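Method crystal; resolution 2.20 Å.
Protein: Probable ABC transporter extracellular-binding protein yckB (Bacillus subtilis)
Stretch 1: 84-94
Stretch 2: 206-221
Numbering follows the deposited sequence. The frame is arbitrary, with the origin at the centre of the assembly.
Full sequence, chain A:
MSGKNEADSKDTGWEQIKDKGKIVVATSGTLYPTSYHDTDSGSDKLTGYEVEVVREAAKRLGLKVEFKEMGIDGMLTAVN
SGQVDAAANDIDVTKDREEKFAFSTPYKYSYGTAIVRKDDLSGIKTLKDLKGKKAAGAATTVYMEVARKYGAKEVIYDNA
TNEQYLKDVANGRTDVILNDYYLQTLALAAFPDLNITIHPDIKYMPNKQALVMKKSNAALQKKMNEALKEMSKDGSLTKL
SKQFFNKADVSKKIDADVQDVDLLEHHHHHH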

# COMPACT_ATOMS: atom_id res chain seq x y z
N VAL A 84 14.47 13.66 -8.41
CA VAL A 84 13.03 13.71 -8.60
C VAL A 84 12.48 14.70 -7.58
O VAL A 84 13.15 15.01 -6.59
CB VAL A 84 12.40 12.34 -8.36
CG1 VAL A 84 12.85 11.36 -9.43
CG2 VAL A 84 12.78 11.82 -6.98
N ASP A 85 11.26 15.18 -7.80
CA ASP A 85 10.64 16.13 -6.89
C ASP A 85 9.93 15.44 -5.73
O ASP A 85 9.72 16.03 -4.67
CB ASP A 85 9.62 17.01 -7.63
CG ASP A 85 10.25 17.79 -8.77
OD1 ASP A 85 11.31 18.41 -8.56
OD2 ASP A 85 9.67 17.80 -9.87
N ALA A 86 9.57 14.18 -5.92
CA ALA A 86 8.88 13.43 -4.88
C ALA A 86 8.86 11.96 -5.22
O ALA A 86 9.17 11.56 -6.34
CB ALA A 86 7.46 13.96 -4.73
N ALA A 87 8.49 11.15 -4.23
CA ALA A 87 8.40 9.71 -4.41
C ALA A 87 7.03 9.25 -3.89
O ALA A 87 6.63 9.60 -2.78
CB ALA A 87 9.51 9.01 -3.65
N ALA A 88 6.33 8.47 -4.71
CA ALA A 88 5.01 7.95 -4.36
C ALA A 88 5.07 6.45 -4.56
O ALA A 88 4.95 5.96 -5.68
CB ALA A 88 3.95 8.56 -5.26
N ASN A 89 5.25 5.71 -3.48
CA ASN A 89 5.37 4.27 -3.61
C ASN A 89 4.94 3.54 -2.35
O ASN A 89 5.72 2.76 -1.79
CB ASN A 89 6.81 3.90 -3.96
CG ASN A 89 6.95 2.50 -4.53
OD1 ASN A 89 7.89 1.78 -4.22
ND2 ASN A 89 6.00 2.12 -5.40
N ASP A 90 3.73 3.80 -1.88
CA ASP A 90 3.21 3.13 -0.70
C ASP A 90 4.18 3.23 0.48
O ASP A 90 4.35 2.28 1.25
CB ASP A 90 2.95 1.66 -1.05
CG ASP A 90 1.88 1.03 -0.19
OD1 ASP A 90 0.79 1.62 -0.05
OD2 ASP A 90 2.14 -0.07 0.35
N ILE A 91 4.82 4.39 0.63
CA ILE A 91 5.79 4.59 1.70
C ILE A 91 5.12 5.02 3.00
O ILE A 91 4.42 6.04 3.04
CB ILE A 91 6.83 5.63 1.27
CG1 ILE A 91 7.46 5.21 -0.06
CG2 ILE A 91 7.90 5.77 2.34
CD1 ILE A 91 8.37 6.24 -0.67
N ASP A 92 5.34 4.25 4.06
CA ASP A 92 4.73 4.55 5.34
C ASP A 92 5.28 5.81 5.97
O ASP A 92 6.45 6.17 5.78
CB ASP A 92 4.92 3.39 6.34
CG ASP A 92 4.36 2.07 5.83
OD1 ASP A 92 3.29 2.07 5.19
OD2 ASP A 92 4.98 1.02 6.10
N VAL A 93 4.42 6.50 6.70
CA VAL A 93 4.84 7.70 7.41
C VAL A 93 5.38 7.15 8.72
O VAL A 93 4.68 6.42 9.41
CB VAL A 93 3.64 8.62 7.72
CG1 VAL A 93 4.12 9.84 8.49
CG2 VAL A 93 2.94 9.03 6.44
N THR A 94 6.63 7.48 9.05
CA THR A 94 7.23 7.04 10.30
C THR A 94 7.97 8.22 10.89
O THR A 94 8.39 9.12 10.15
CB THR A 94 8.23 5.89 10.10
OG1 THR A 94 9.40 6.39 9.42
CG2 THR A 94 7.61 4.76 9.28
N PRO A 206 -0.76 -0.91 12.52
CA PRO A 206 -1.42 0.12 11.72
C PRO A 206 -0.37 0.90 10.91
O PRO A 206 0.79 0.97 11.31
CB PRO A 206 -2.10 0.99 12.78
CG PRO A 206 -1.15 0.88 13.95
CD PRO A 206 -0.83 -0.60 13.96
N ASN A 207 -0.78 1.46 9.78
CA ASN A 207 0.14 2.20 8.93
C ASN A 207 -0.60 3.16 8.01
O ASN A 207 -1.81 3.01 7.78
CB ASN A 207 0.98 1.22 8.09
CG ASN A 207 0.12 0.28 7.23
OD1 ASN A 207 -0.44 0.68 6.20
ND2 ASN A 207 0.02 -0.97 7.65
N LYS A 208 0.11 4.16 7.51
CA LYS A 208 -0.45 5.15 6.60
C LYS A 208 0.62 5.56 5.60
O LYS A 208 1.81 5.57 5.92
CB LYS A 208 -0.96 6.37 7.37
CG LYS A 208 0.07 7.09 8.24
CD LYS A 208 -0.64 8.14 9.11
CE LYS A 208 0.29 8.77 10.14
NZ LYS A 208 -0.45 9.74 11.00
N GLN A 209 0.19 5.89 4.39
CA GLN A 209 1.11 6.29 3.33
C GLN A 209 0.83 7.70 2.82
O GLN A 209 -0.30 8.19 2.84
CB GLN A 209 1.02 5.31 2.15
CG GLN A 209 1.36 3.87 2.51
CD GLN A 209 0.32 3.24 3.40
OE1 GLN A 209 -0.86 3.24 3.09
NE2 GLN A 209 0.77 2.67 4.52
N ALA A 210 1.89 8.35 2.35
CA ALA A 210 1.78 9.72 1.86
C ALA A 210 2.89 10.00 0.86
O ALA A 210 3.79 9.18 0.68
CB ALA A 210 1.88 10.71 3.03
N LEU A 211 2.82 11.16 0.22
CA LEU A 211 3.83 11.55 -0.76
C LEU A 211 5.10 12.00 -0.04
O LEU A 211 5.04 12.77 0.93
CB LEU A 211 3.30 12.69 -1.62
CG LEU A 211 4.22 13.08 -2.79
CD1 LEU A 211 4.21 11.97 -3.84
CD2 LEU A 211 3.75 14.41 -3.38
N VAL A 212 6.24 11.52 -0.52
CA VAL A 212 7.52 11.85 0.09
C VAL A 212 8.31 12.88 -0.72
O VAL A 212 8.50 12.72 -1.93
CB VAL A 212 8.41 10.59 0.24
CG1 VAL A 212 9.60 10.90 1.12
CG2 VAL A 212 7.59 9.44 0.82
N MSE A 213 8.76 13.94 -0.06
CA MSE A 213 9.55 14.95 -0.74
C MSE A 213 10.64 15.52 0.16
O MSE A 213 10.64 15.30 1.37
CB MSE A 213 8.65 16.05 -1.32
CG MSE A 213 7.60 16.63 -0.39
SE MSE A 213 5.95 17.22 -1.29
CE MSE A 213 4.71 16.35 -0.09
N LYS A 214 11.60 16.21 -0.46
CA LYS A 214 12.72 16.80 0.27
C LYS A 214 12.15 17.65 1.40
O LYS A 214 11.27 18.48 1.17
CB LYS A 214 13.54 17.66 -0.69
CG LYS A 214 14.96 17.96 -0.25
CD LYS A 214 15.69 18.74 -1.34
CE LYS A 214 17.10 19.11 -0.95
NZ LYS A 214 17.73 20.00 -1.97
N LYS A 215 12.64 17.45 2.61
CA LYS A 215 12.15 18.17 3.78
C LYS A 215 12.25 19.70 3.67
O LYS A 215 11.49 20.42 4.33
CB LYS A 215 12.87 17.68 5.04
CG LYS A 215 12.22 18.13 6.34
CD LYS A 215 12.69 17.29 7.52
CE LYS A 215 12.18 17.85 8.84
NZ LYS A 215 10.71 18.02 8.84
N SER A 216 13.16 20.19 2.84
CA SER A 216 13.31 21.63 2.65
C SER A 216 12.25 22.17 1.70
O SER A 216 12.02 23.38 1.63
CB SER A 216 14.70 21.95 2.09
OG SER A 216 14.91 21.29 0.86
N ASN A 217 11.59 21.27 0.97
CA ASN A 217 10.55 21.65 0.01
C ASN A 217 9.21 21.92 0.68
O ASN A 217 8.18 21.37 0.27
CB ASN A 217 10.38 20.56 -1.05
CG ASN A 217 11.14 20.87 -2.33
OD1 ASN A 217 11.85 21.88 -2.42
ND2 ASN A 217 11.00 20.01 -3.33
N ALA A 218 9.22 22.77 1.70
CA ALA A 218 8.00 23.10 2.43
C ALA A 218 6.92 23.74 1.55
O ALA A 218 5.73 23.54 1.79
CB ALA A 218 8.34 24.02 3.60
N ALA A 219 7.34 24.51 0.55
CA ALA A 219 6.40 25.17 -0.34
C ALA A 219 5.63 24.13 -1.16
O ALA A 219 4.41 24.20 -1.28
CB ALA A 219 7.14 26.14 -1.27
N LEU A 220 6.36 23.16 -1.73
CA LEU A 220 5.73 22.10 -2.51
C LEU A 220 4.80 21.31 -1.58
O LEU A 220 3.67 20.99 -1.94
CB LEU A 220 6.79 21.16 -3.09
CG LEU A 220 6.29 19.89 -3.79
CD1 LEU A 220 5.40 20.25 -4.96
CD2 LEU A 220 7.49 19.09 -4.27
N GLN A 221 5.30 21.01 -0.39
CA GLN A 221 4.53 20.26 0.61
C GLN A 221 3.18 20.91 0.89
O GLN A 221 2.14 20.23 0.91
CB GLN A 221 5.31 20.15 1.91
CG GLN A 221 4.72 19.18 2.90
CD GLN A 221 5.39 19.25 4.25
OE1 GLN A 221 5.24 18.36 5.09
NE2 GLN A 221 6.13 20.33 4.49
O HOH W 1 11.55 17.32 -2.99
O HOH W 2 4.25 6.80 -1.00
O HOH W 3 2.94 4.25 8.61

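Two short backbone pairings, with three waters bridging the stretches between and beyond them, hold the stretches together and bury 685 Å² between them. At Ala87 and Val212 the backbones satisfy each other in both directions: Ala87 N donates to Val212 O (2.8 Å) and Val212 N to Ala87 O (3.0 Å). Beyond this pair a water takes over, donating to Asp85 O (2.8 Å from the water oxygen) and accepting from Lys214 N (2.8 Å). The register then shifts by two residues, and where the backbones part a second water fills the gap, accepting from Asn89 N (2.9 Å) and Ile91 N (3.0 Å) while donating to Ala210 O (2.9 Å). Pairing resumes at Asp92 and Gln209. Lys208 O accepts from Val93 N (2.9 Å) and also receives a CA-H...O contact from Asp92 CA (3.1 Å); a third water donates to Val93 O (2.9 Å from the water oxygen) and accepts from Lys208 N (3.0 Å from it). Gln209 NE2 is shared between two acceptors, Asp92 OD1 across the contact (2.7 Å) and Asn207 OD1 in its own stretch (2.9 Å), while Gln209 OE1 is satisfied elsewhere in the structure. Apolar side chains pack around this polar framework: Ile91 CD1 meets Val212 CG2 at 3.6 Å, Ala88 CB meets Leu211 CD1 at 3.7 Å, and Val93 CG2 lies 3.9 Å from Ala210 CB.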